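Local coordinates for Rik1-associated factor 1 (Schizosaccharomyces pombe, PDB 4O9D), which is a WD-repeat component of the Clr4 methyltransferase complex, which methylates histone H3 to establish heterochromatin, and is represented here by its propeller domain, at residues Gly48-Asp53 with Tyr89-Asp94; Gly107-Ala112 with Thr130-Lys135. All coordinates share one frame; numbering follows the deposited sequence.

In the fold
Contacts 1 and 2 are successive joints between blades of the Raf1 propeller, their centres about 11 Å apart on the same side of the chain's centre. They follow one pattern: a strand end of one blade presents a carbonyl to the backbone N-H of an isoleucine in the next, S49 to I92 in contact 1 and A108 to I133 in contact 2, with a glycine packed on each isoleucine. The blade between them supplies strand 87-97 to contact 1 and its neighbour 103-108 to contact 2. The two are tied directly by the salt bridge of D94 OD2 with K135 NZ (2.6 Å) and a probable hydrogen bond of S93 OG with I133 O (2.6 Å).

Contact 1 (Gly48-Asp53 with Tyr89-Asp94); sequences GSTAQD and YSTISD
A threonine hydroxyl, not a backbone carbonyl, takes the amide of A51: A51 N donates to T91 OG1 at 3.1 Å along a nearly straight path, 167° at the hydrogen. T91 holds its hydroxyl anti to its own carbonyl carbon and beside its backbone N (chi1 -64°), which turns OG1 to the loop that follows strand 44-49. The two segments are close here, with T50 CA 4.0 Å from T91 CA. The T50 and T91 side chains run alongside each other in a common direction and touch through their methyls, T50 CG2 to T91 CG2, at 4.0 Å. One residue further out the packing is tight, since the methyl of A51 presses on the main chain of Y89, with A51 CB 3.1 Å from Y89 O.

The second link is between backbones. I92 N donates to S49 O at 3.2 Å with an essentially linear N-H, but the nitrogen stands 39° out of the carbonyl plane. I92 also packs on the bare main chain of G48, with I92 CB 3.8 Å from G48 CA. S49 O has a further donor in N61 ND2, which also bonds S90 O, so one asparagine amide holds both segments. The hydroxyls of S49 and T50 have partners outside the contact: S49 OG bonds S30 O, and T50 OG1 accepts from D32 N.

The contact joins two adjacent propeller blades, with I92 reaching C35 on strand 33-38, Y89 meeting Y79 on strand 79-81, and S93 and D94 forming a classic beta bulge opposite G107 of strand 103-108.

Contact 2 (Gly107-Ala112 with Thr130-Lys135); sequences GAFDNA and TDYIHK. With EDO (1,2-ethanediol), chain D.
This is a blade-to-blade joint of the propeller, in which the turn after strand 103-108 meets the start of strand 133-138, and an offset stack of F109 on Y132 carries much of it. The two rings are almost parallel (8°), with centroids 4.2 Å apart. Y132 CD2 sits over the centre of the F109 ring, whereas F109 CG lies toward the rim of the Y132 ring. F109 CB adds a CH-pi contact, 3.9 Å from the Y132 ring centroid, and D131 OD1 lies over the opposite face of that ring, toward its rim. I133 O lies at the edge of the F109 ring, 3.7 Å from F109 CE1. The N111 amide packs against the main chain of T130 to Y132, with N111 CB 3.4 Å from D131 O.

A108 O is gripped from opposite faces of its plane. I133 N approaches it from the next blade at 3.1 Å, and N111 N closes the type I turn of A108 to N111 at 3.2 Å. D110 OD1 accepts from A112 N, an Asx turn, while D110 O accepts from the bound ethanediol, probably a crystallisation additive. Beside its backbone N (chi1 -53°), I133 CG1 comes 3.5 Å from A112 O, a buried carbonyl with no partner in the model.

F109 also packs on T91 and S93 of strand 87-97, and I133 touches V146 of strand 144-148, where H134 and K135 bulge opposite A147.

Contact 1 (Gly48-Asp53 with Tyr89-Asp94)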
ATOM      1  N   GLY A  48      -1.476 -10.950   0.830  1.00 23.70           N
ATOM      2  CA  GLY A  48      -2.237 -10.867   2.054  1.00 24.02           C
ATOM      3  C   GLY A  48      -3.685 -10.523   1.802  1.00 25.16           C
ATOM      4  O   GLY A  48      -3.978  -9.618   1.025  1.00 31.51           O
ATOM      5  N   SER A  49      -4.594 -11.219   2.474  1.00 24.90           N
ATOM      6  CA  SER A  49      -6.016 -10.962   2.296  1.00 30.78           C
ATOM      7  C   SER A  49      -6.741 -10.715   3.607  1.00 31.31           C
ATOM      8  O   SER A  49      -6.163 -10.848   4.706  1.00 32.18           O
ATOM      9  CB  SER A  49      -6.696 -12.096   1.507  1.00 32.18           C
ATOM     10  OG  SER A  49      -6.472 -13.358   2.091  1.00 35.29           O
ATOM     11  N   THR A  50      -8.014 -10.350   3.495  1.00 30.64           N
ATOM     12  CA  THR A  50      -8.784 -10.015   4.688  1.00 36.28           C
ATOM     13  C   THR A  50      -9.350 -11.271   5.367  1.00 40.53           C
ATOM     14  O   THR A  50      -9.270 -12.373   4.832  1.00 39.90           O
ATOM     15  CB  THR A  50      -9.943  -9.056   4.349  1.00 35.28           C
ATOM     16  OG1 THR A  50     -10.873  -9.716   3.489  1.00 37.70           O
ATOM     17  CG2 THR A  50      -9.423  -7.788   3.651  1.00 34.16           C
ATOM     18  N   ALA A  51      -9.907 -11.091   6.558  1.00 40.57           N
ATOM     19  CA  ALA A  51     -10.679 -12.127   7.213  1.00 40.65           C
ATOM     20  C   ALA A  51     -12.033 -12.126   6.546  1.00 52.78           C
ATOM     21  O   ALA A  51     -12.445 -11.109   5.980  1.00 56.76           O
ATOM     22  CB  ALA A  51     -10.844 -11.791   8.674  1.00 47.86           C
ATOM     23  N   GLN A  52     -12.749 -13.237   6.611  1.00 61.10           N
ATOM     24  CA  GLN A  52     -14.185 -13.174   6.346  1.00 63.79           C
ATOM     25  C   GLN A  52     -14.948 -13.770   7.522  1.00 61.83           C
ATOM     26  O   GLN A  52     -14.817 -14.951   7.847  1.00 63.56           O
ATOM     27  CB  GLN A  52     -14.560 -13.792   4.998  1.00 62.11           C
ATOM     28  CG  GLN A  52     -14.307 -12.835   3.817  1.00 65.00           C
ATOM     29  CD  GLN A  52     -14.664 -11.370   4.127  1.00 65.27           C
ATOM     30  OE1 GLN A  52     -15.616 -11.089   4.863  1.00 66.76           O
ATOM     31  NE2 GLN A  52     -13.890 -10.436   3.567  1.00 59.05           N
ATOM     32  N   ASP A  53     -15.737 -12.900   8.143  1.00 64.28           N
ATOM     33  CA  ASP A  53     -16.193 -13.044   9.524  1.00 66.18           C
ATOM     34  C   ASP A  53     -17.028 -14.293   9.832  1.00 67.53           C
ATOM     35  O   ASP A  53     -17.002 -14.794  10.959  1.00 69.53           O
ATOM     36  CB  ASP A  53     -16.971 -11.779   9.909  1.00 65.00           C
ATOM     37  CG  ASP A  53     -16.180 -10.502   9.622  1.00 71.70           C
ATOM     38  OD1 ASP A  53     -14.958 -10.491   9.895  1.00 72.28           O
ATOM     39  OD2 ASP A  53     -16.765  -9.521   9.107  1.00 71.36           O
ATOM     40  N   TYR A  89      -8.817 -16.103  11.252  1.00 46.89           N
ATOM     41  CA  TYR A  89      -7.721 -15.292  10.740  1.00 42.72           C
ATOM     42  C   TYR A  89      -8.012 -13.789  10.828  1.00 38.39           C
ATOM     43  O   TYR A  89      -9.162 -13.357  10.689  1.00 37.50           O
ATOM     44  CB  TYR A  89      -7.392 -15.737   9.318  1.00 37.64           C
ATOM     45  CG  TYR A  89      -6.699 -17.070   9.341  1.00 42.86           C
ATOM     46  CD1 TYR A  89      -5.348 -17.158   9.629  1.00 39.99           C
ATOM     47  CD2 TYR A  89      -7.400 -18.247   9.133  1.00 51.79           C
ATOM     48  CE1 TYR A  89      -4.709 -18.367   9.674  1.00 44.18           C
ATOM     49  CE2 TYR A  89      -6.767 -19.475   9.180  1.00 50.65           C
ATOM     50  CZ  TYR A  89      -5.423 -19.527   9.455  1.00 51.03           C
ATOM     51  OH  TYR A  89      -4.780 -20.740   9.506  1.00 53.00           O
ATOM     52  N   SER A  90      -6.960 -13.015  11.102  1.00 35.07           N
ATOM     53  CA  SER A  90      -7.035 -11.554  11.139  1.00 35.91           C
ATOM     54  C   SER A  90      -6.511 -10.942   9.837  1.00 32.21           C
ATOM     55  O   SER A  90      -5.443 -11.304   9.363  1.00 31.91           O
ATOM     56  CB  SER A  90      -6.198 -10.993  12.294  1.00 28.67           C
ATOM     57  OG  SER A  90      -6.475 -11.653  13.517  1.00 38.06           O
ATOM     58  N   THR A  91      -7.260  -9.993   9.297  1.00 28.74           N
ATOM     59  CA  THR A  91      -6.853  -9.231   8.124  1.00 30.69           C
ATOM     60  C   THR A  91      -5.371  -8.835   8.063  1.00 26.22           C
ATOM     61  O   THR A  91      -4.821  -8.250   8.992  1.00 29.44           O
ATOM     62  CB  THR A  91      -7.703  -7.967   8.037  1.00 28.69           C
ATOM     63  OG1 THR A  91      -9.070  -8.355   7.830  1.00 31.57           O
ATOM     64  CG2 THR A  91      -7.233  -7.058   6.880  1.00 30.49           C
ATOM     65  N   ILE A  92      -4.733  -9.138   6.942  1.00 27.78           N
ATOM     66  CA  ILE A  92      -3.372  -8.688   6.707  1.00 27.34           C
ATOM     67  C   ILE A  92      -3.442  -7.243   6.255  1.00 30.70           C
ATOM     68  O   ILE A  92      -4.123  -6.928   5.275  1.00 30.29           O
ATOM     69  CB  ILE A  92      -2.653  -9.514   5.627  1.00 27.71           C
ATOM     70  CG1 ILE A  92      -2.603 -10.991   6.036  1.00 25.71           C
ATOM     71  CG2 ILE A  92      -1.227  -8.955   5.392  1.00 24.38           C
ATOM     72  CD1 ILE A  92      -1.734 -11.266   7.228  1.00 26.89           C
ATOM     73  N   SER A  93      -2.743  -6.363   6.964  1.00 22.95           N
ATOM     74  CA  SER A  93      -2.862  -4.946   6.680  1.00 31.36           C
ATOM     75  C   SER A  93      -1.693  -4.464   5.814  1.00 25.56           C
ATOM     76  O   SER A  93      -1.853  -3.566   4.998  1.00 27.69           O
ATOM     77  CB  SER A  93      -2.990  -4.138   7.987  1.00 28.64           C
ATOM     78  OG  SER A  93      -1.849  -4.317   8.809  1.00 28.22           O
ATOM     79  N   ASP A  94      -0.523  -5.066   5.955  1.00 21.97           N
ATOM     80  CA  ASP A  94       0.577  -4.693   5.085  1.00 28.26           C
ATOM     81  C   ASP A  94       1.629  -5.782   5.119  1.00 28.03           C
ATOM     82  O   ASP A  94       1.606  -6.660   5.970  1.00 26.86           O
ATOM     83  CB  ASP A  94       1.185  -3.340   5.499  1.00 22.73           C
ATOM     84  CG  ASP A  94       1.689  -2.507   4.282  1.00 28.55           C
ATOM     85  OD1 ASP A  94       1.737  -3.050   3.150  1.00 27.62           O
ATOM     86  OD2 ASP A  94       2.042  -1.318   4.470  1.00 26.24           O
TER

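Contact 2 (Gly107-Ala112 with Thr130-Lys135)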
ATOM      1  N   GLY A 107       2.039  -7.340   8.844  1.00 21.96           N
ATOM      2  CA  GLY A 107       1.265  -6.670   9.874  1.00 23.21           C
ATOM      3  C   GLY A 107      -0.198  -7.088   9.769  1.00 24.91           C
ATOM      4  O   GLY A 107      -0.687  -7.375   8.694  1.00 26.93           O
ATOM      5  N   ALA A 108      -0.909  -7.128  10.881  1.00 26.53           N
ATOM      6  CA  ALA A 108      -2.295  -7.556  10.824  1.00 27.24           C
ATOM      7  C   ALA A 108      -3.149  -6.987  11.955  1.00 26.71           C
ATOM      8  O   ALA A 108      -2.666  -6.305  12.875  1.00 23.87           O
ATOM      9  CB  ALA A 108      -2.376  -9.108  10.832  1.00 24.74           C
ATOM     10  N   PHE A 109      -4.424  -7.351  11.889  1.00 28.15           N
ATOM     11  CA  PHE A 109      -5.431  -6.900  12.826  1.00 29.40           C
ATOM     12  C   PHE A 109      -5.427  -7.753  14.111  1.00 35.03           C
ATOM     13  O   PHE A 109      -6.317  -7.638  14.965  1.00 33.77           O
ATOM     14  CB  PHE A 109      -6.801  -6.928  12.147  1.00 28.29           C
ATOM     15  CG  PHE A 109      -7.036  -5.793  11.189  1.00 35.98           C
ATOM     16  CD1 PHE A 109      -6.009  -4.914  10.847  1.00 30.11           C
ATOM     17  CD2 PHE A 109      -8.297  -5.603  10.626  1.00 31.74           C
ATOM     18  CE1 PHE A 109      -6.233  -3.862   9.976  1.00 27.67           C
ATOM     19  CE2 PHE A 109      -8.529  -4.551   9.753  1.00 32.75           C
ATOM     20  CZ  PHE A 109      -7.494  -3.682   9.430  1.00 34.71           C
ATOM     21  N   ASP A 110      -4.400  -8.575  14.272  1.00 34.42           N
ATOM     22  CA  ASP A 110      -4.142  -9.197  15.576  1.00 37.38           C
ATOM     23  C   ASP A 110      -3.187  -8.365  16.452  1.00 35.73           C
ATOM     24  O   ASP A 110      -2.803  -8.803  17.535  1.00 35.79           O
ATOM     25  CB  ASP A 110      -3.581 -10.607  15.396  1.00 32.53           C
ATOM     26  CG  ASP A 110      -2.196 -10.602  14.797  1.00 33.52           C
ATOM     27  OD1 ASP A 110      -1.832  -9.583  14.160  1.00 30.89           O
ATOM     28  OD2 ASP A 110      -1.479 -11.621  14.952  1.00 35.12           O
ATOM     29  N   ASN A 111      -2.820  -7.165  15.990  1.00 29.29           N
ATOM     30  CA  ASN A 111      -1.893  -6.288  16.722  1.00 34.55           C
ATOM     31  C   ASN A 111      -0.430  -6.718  16.710  1.00 29.21           C
ATOM     32  O   ASN A 111       0.324  -6.277  17.562  1.00 30.84           O
ATOM     33  CB  ASN A 111      -2.300  -6.150  18.210  1.00 31.17           C
ATOM     34  CG  ASN A 111      -3.723  -5.664  18.388  1.00 33.49           C
ATOM     35  OD1 ASN A 111      -4.430  -5.353  17.408  1.00 34.83           O
ATOM     36  ND2 ASN A 111      -4.162  -5.598  19.642  1.00 36.39           N
ATOM     37  N   ALA A 112      -0.028  -7.582  15.784  1.00 27.14           N
ATOM     38  CA  ALA A 112       1.337  -8.117  15.806  1.00 26.40           C
ATOM     39  C   ALA A 112       2.101  -7.840  14.514  1.00 26.14           C
ATOM     40  O   ALA A 112       1.516  -7.837  13.446  1.00 25.17           O
ATOM     41  CB  ALA A 112       1.312  -9.641  16.101  1.00 24.59           C
ATOM     42  N   THR A 130      -0.800  -2.410  20.895  1.00 31.62           N
ATOM     43  CA  THR A 130      -2.030  -2.709  21.615  1.00 31.62           C
ATOM     44  C   THR A 130      -3.283  -2.606  20.727  1.00 33.76           C
ATOM     45  O   THR A 130      -4.416  -2.760  21.200  1.00 33.94           O
ATOM     46  CB  THR A 130      -2.151  -1.785  22.838  1.00 32.67           C
ATOM     47  OG1 THR A 130      -2.116  -0.412  22.413  1.00 29.06           O
ATOM     48  CG2 THR A 130      -0.978  -2.043  23.794  1.00 35.33           C
ATOM     49  N   ASP A 131      -3.093  -2.364  19.431  1.00 28.10           N
ATOM     50  CA  ASP A 131      -4.237  -2.278  18.524  1.00 29.01           C
ATOM     51  C   ASP A 131      -3.749  -2.674  17.112  1.00 28.72           C
ATOM     52  O   ASP A 131      -2.567  -2.990  16.923  1.00 25.02           O
ATOM     53  CB  ASP A 131      -4.825  -0.854  18.563  1.00 26.65           C
ATOM     54  CG  ASP A 131      -6.321  -0.798  18.234  1.00 33.38           C
ATOM     55  OD1 ASP A 131      -6.900  -1.768  17.702  1.00 30.91           O
ATOM     56  OD2 ASP A 131      -6.931   0.261  18.504  1.00 32.29           O
ATOM     57  N   TYR A 132      -4.659  -2.702  16.150  1.00 27.10           N
ATOM     58  CA  TYR A 132      -4.325  -3.161  14.797  1.00 29.08           C
ATOM     59  C   TYR A 132      -3.057  -2.505  14.273  1.00 23.03           C
ATOM     60  O   TYR A 132      -2.805  -1.310  14.509  1.00 23.95           O
ATOM     61  CB  TYR A 132      -5.428  -2.812  13.804  1.00 31.03           C
ATOM     62  CG  TYR A 132      -6.790  -3.391  14.095  1.00 35.65           C
ATOM     63  CD1 TYR A 132      -6.953  -4.429  14.998  1.00 31.88           C
ATOM     64  CD2 TYR A 132      -7.916  -2.905  13.433  1.00 36.76           C
ATOM     65  CE1 TYR A 132      -8.204  -4.961  15.247  1.00 34.33           C
ATOM     66  CE2 TYR A 132      -9.171  -3.422  13.691  1.00 38.01           C
ATOM     67  CZ  TYR A 132      -9.306  -4.449  14.599  1.00 37.49           C
ATOM     68  OH  TYR A 132     -10.551  -4.979  14.840  1.00 44.39           O
ATOM     69  N   ILE A 133      -2.254  -3.295  13.571  1.00 24.18           N
ATOM     70  CA  ILE A 133      -1.224  -2.733  12.706  1.00 23.06           C
ATOM     71  C   ILE A 133      -1.925  -2.208  11.448  1.00 23.95           C
ATOM     72  O   ILE A 133      -2.725  -2.928  10.854  1.00 23.10           O
ATOM     73  CB  ILE A 133      -0.195  -3.788  12.303  1.00 24.65           C
ATOM     74  CG1 ILE A 133       0.369  -4.488  13.560  1.00 26.49           C
ATOM     75  CG2 ILE A 133       0.937  -3.136  11.483  1.00 20.01           C
ATOM     76  CD1 ILE A 133       0.959  -3.525  14.639  1.00 23.53           C
ATOM     77  N   HIS A 134      -1.633  -0.974  11.043  1.00 22.29           N
ATOM     78  CA  HIS A 134      -2.218  -0.424   9.787  1.00 27.51           C
ATOM     79  C   HIS A 134      -1.265  -0.288   8.580  1.00 24.56           C
ATOM     80  O   HIS A 134      -1.718  -0.335   7.438  1.00 23.80           O
ATOM     81  CB  HIS A 134      -2.841   0.965  10.056  1.00 25.27           C
ATOM     82  CG  HIS A 134      -4.197   0.913  10.695  1.00 29.31           C
ATOM     83  ND1 HIS A 134      -4.778   2.007  11.306  1.00 31.69           N
ATOM     84  CD2 HIS A 134      -5.094  -0.098  10.810  1.00 28.33           C
ATOM     85  CE1 HIS A 134      -5.983   1.679  11.742  1.00 27.74           C
ATOM     86  NE2 HIS A 134      -6.193   0.405  11.463  1.00 30.85           N
ATOM     87  N   LYS A 135       0.026  -0.047   8.809  1.00 23.77           N
ATOM     88  CA  LYS A 135       0.974   0.137   7.683  1.00 24.51           C
ATOM     89  C   LYS A 135       2.402  -0.222   8.046  1.00 25.73           C
ATOM     90  O   LYS A 135       2.803  -0.121   9.212  1.00 24.38           O
ATOM     91  CB  LYS A 135       0.985   1.584   7.179  1.00 24.56           C
ATOM     92  CG  LYS A 135       1.317   1.717   5.677  1.00 22.55           C
ATOM     93  CD  LYS A 135       0.149   1.327   4.783  1.00 26.32           C
ATOM     94  CE  LYS A 135       0.516   1.492   3.295  1.00 29.48           C
ATOM     95  NZ  LYS A 135       1.745   0.707   2.924  1.00 31.24           N
TER
HETATM   96  C1  EDO D 702      -4.420  -9.917  21.618  1.00 51.64           C
HETATM   97  O1  EDO D 702      -3.201  -9.313  22.053  1.00 42.26           O
HETATM   98  C2  EDO D 702      -4.966  -9.142  20.423  1.00 48.40           C
HETATM   99  O2  EDO D 702      -4.852  -9.964  19.255  1.00 49.01           O